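Long-range contact in phosphonopyruvate hydrolase (Variovorax sp., PDB 2HJP), which hydrolyses phosphonopyruvate to pyruvate and phosphate, cleaving its carbon-phosphorus bond with the help of a divalent metal ion: residues A[20-25]-A[37-42]. Numbering follows the deposited sequence.
With NA (sodium ion), chain D; PPR (phosphonopyruvate), chain G.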
loop_
_atom_site.group_PDB
_atom_site.type_symbol
_atom_site.label_atom_id
_atom_site.label_comp_id
_atom_site.label_asym_id
_atom_site.label_seq_id
_atom_site.Cartn_x
_atom_site.Cartn_y
_atom_site.Cartn_z
ATOM N N MET A 20 2.699 -21.037 -14.918
ATOM C CA MET A 20 1.236 -21.003 -14.596
ATOM C C MET A 20 0.811 -19.701 -13.903
ATOM O O MET A 20 1.485 -19.160 -12.970
ATOM C CB MET A 20 0.897 -22.181 -13.658
ATOM C CG MET A 20 -0.558 -22.175 -13.089
ATOM S SD MET A 20 -1.786 -22.128 -14.412
ATOM C CE MET A 20 -1.687 -23.857 -15.034
ATOM N N ALA A 21 -0.332 -19.213 -14.351
ATOM C CA ALA A 21 -0.902 -18.025 -13.765
ATOM C C ALA A 21 -1.170 -18.197 -12.250
ATOM O O ALA A 21 -1.501 -19.297 -11.769
ATOM C CB ALA A 21 -2.253 -17.734 -14.463
ATOM N N ALA A 22 -1.066 -17.095 -11.510
ATOM C CA ALA A 22 -1.392 -17.092 -10.109
ATOM C C ALA A 22 -1.928 -15.710 -9.763
ATOM O O ALA A 22 -1.367 -14.713 -10.220
ATOM C CB ALA A 22 -0.172 -17.407 -9.210
ATOM N N HIS A 23 -3.012 -15.652 -8.981
ATOM C CA HIS A 23 -3.579 -14.341 -8.561
ATOM C C HIS A 23 -3.231 -14.033 -7.071
ATOM O O HIS A 23 -3.608 -12.973 -6.519
ATOM C CB HIS A 23 -5.108 -14.282 -8.824
ATOM C CG HIS A 23 -5.863 -15.498 -8.378
ATOM N ND1 HIS A 23 -5.968 -16.650 -9.152
ATOM C CD2 HIS A 23 -6.599 -15.726 -7.268
ATOM C CE1 HIS A 23 -6.738 -17.526 -8.523
ATOM N NE2 HIS A 23 -7.125 -16.990 -7.376
ATOM N N ASN A 24 -2.570 -14.971 -6.388
ATOM C CA ASN A 24 -2.101 -14.732 -5.016
ATOM C C ASN A 24 -0.964 -15.696 -4.701
ATOM O O ASN A 24 -0.710 -16.567 -5.504
ATOM C CB ASN A 24 -3.219 -14.825 -3.963
ATOM C CG ASN A 24 -3.903 -16.115 -3.970
ATOM O OD1 ASN A 24 -3.279 -17.116 -3.977
ATOM N ND2 ASN A 24 -5.234 -16.092 -3.925
ATOM N N PRO A 25 -0.227 -15.495 -3.579
ATOM C CA PRO A 25 0.907 -16.382 -3.212
ATOM C C PRO A 25 0.495 -17.857 -2.960
ATOM O O PRO A 25 1.265 -18.776 -3.235
ATOM C CB PRO A 25 1.459 -15.740 -1.946
ATOM C CG PRO A 25 1.225 -14.238 -2.201
ATOM C CD PRO A 25 -0.209 -14.278 -2.746
ATOM N N GLY A 37 7.332 -24.875 -14.064
ATOM C CA GLY A 37 8.650 -24.269 -14.089
ATOM C C GLY A 37 8.683 -22.881 -13.467
ATOM O O GLY A 37 9.647 -22.523 -12.792
ATOM N N GLY A 38 7.647 -22.092 -13.708
ATOM C CA GLY A 38 7.639 -20.764 -13.132
ATOM C C GLY A 38 6.193 -20.270 -12.927
ATOM O O GLY A 38 5.220 -20.973 -13.306
ATOM N N ILE A 39 6.064 -19.106 -12.310
ATOM C CA ILE A 39 4.788 -18.473 -12.054
ATOM C C ILE A 39 4.571 -17.319 -13.057
ATOM O O ILE A 39 5.526 -16.603 -13.388
ATOM C CB ILE A 39 4.755 -17.886 -10.590
ATOM C CG1 ILE A 39 5.056 -18.999 -9.564
ATOM C CG2 ILE A 39 3.398 -17.176 -10.324
ATOM C CD1 ILE A 39 4.051 -20.172 -9.497
ATOM N N TRP A 40 3.338 -17.173 -13.560
ATOM C CA TRP A 40 2.983 -16.083 -14.470
ATOM C C TRP A 40 2.164 -15.096 -13.599
ATOM O O TRP A 40 1.034 -15.420 -13.149
ATOM C CB TRP A 40 2.142 -16.643 -15.641
ATOM C CG TRP A 40 1.399 -15.652 -16.476
ATOM C CD1 TRP A 40 0.082 -15.714 -16.829
ATOM C CD2 TRP A 40 1.927 -14.483 -17.137
ATOM N NE1 TRP A 40 -0.248 -14.664 -17.666
ATOM C CE2 TRP A 40 0.860 -13.895 -17.863
ATOM C CE3 TRP A 40 3.197 -13.884 -17.185
ATOM C CZ2 TRP A 40 1.025 -12.732 -18.636
ATOM C CZ3 TRP A 40 3.378 -12.734 -17.945
ATOM C CH2 TRP A 40 2.292 -12.159 -18.665
ATOM N N GLY A 41 2.734 -13.914 -13.362
ATOM C CA GLY A 41 2.066 -12.902 -12.538
ATOM C C GLY A 41 1.127 -12.098 -13.413
ATOM O O GLY A 41 1.289 -10.934 -13.672
ATOM N N SER A 42 0.114 -12.800 -13.862
ATOM C CA SER A 42 -0.929 -12.344 -14.752
ATOM C C SER A 42 -1.713 -11.062 -14.367
ATOM O O SER A 42 -2.288 -11.010 -13.305
ATOM C CB SER A 42 -1.956 -13.496 -14.878
ATOM O OG SER A 42 -3.041 -13.047 -15.689
HETATM NA NA NA D . -5.776 -11.569 -5.687
HETATM C C1 PPR G . -2.523 -11.923 -18.774
HETATM O O1 PPR G . -2.614 -13.131 -18.305
HETATM O "O2'" PPR G . -2.744 -10.924 -18.143
HETATM C C2 PPR G . -2.089 -11.853 -20.207
HETATM C C3 PPR G . -2.350 -12.737 -21.214
HETATM O O2 PPR G . -1.374 -10.760 -20.478
HETATM P P PPR G . -4.011 -12.319 -21.932
HETATM O O1P PPR G . -3.817 -10.896 -22.526
HETATM O O2P PPR G . -5.019 -12.380 -20.753
HETATM O O3P PPR G . -4.211 -13.297 -22.992
HETATM O O HOH W 1 -1.017 -11.836 -10.847
#
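Met20 and Trp40 are joined through their backbones, where two parallel strands run side by side. Trp40 N donates an almost straight bond to Met20 O (2.8 Å), which it meets from above the carbonyl plane. Met20 N donates to Gly38 O, and Ala22 N donates to Trp40 O at 3.1 Å. On one face of the sheet, CB of Ala21 lies at the edge of the indole, 3.9 Å from Trp40 CD1. CG of Trp40 is anti to the backbone N (chi1 165°), and the ring extends from there into the substrate pocket. Trp40 NE1 donates to O1 of phosphonopyruvate at 2.9 Å. Ser42 OG donates to the same oxygen, so two donors hold one carboxylate atom. An alanine in place of Trp40 would probably leave that oxygen with one donor fewer and open a gap beside Ala21 and the substrate. Farther along, Ala22 CB packs on Ile39 CG2 at 3.7 Å, and a water links Ala22 O to Ser42 O. The contact pairs the first two strands of the TIM barrel, 17-21 and 38-41. Helix 25-34 makes the beta-alpha-beta crossover and packs on Ala22 and Ile39, while strands 229-234 and 78-81 flank the pair.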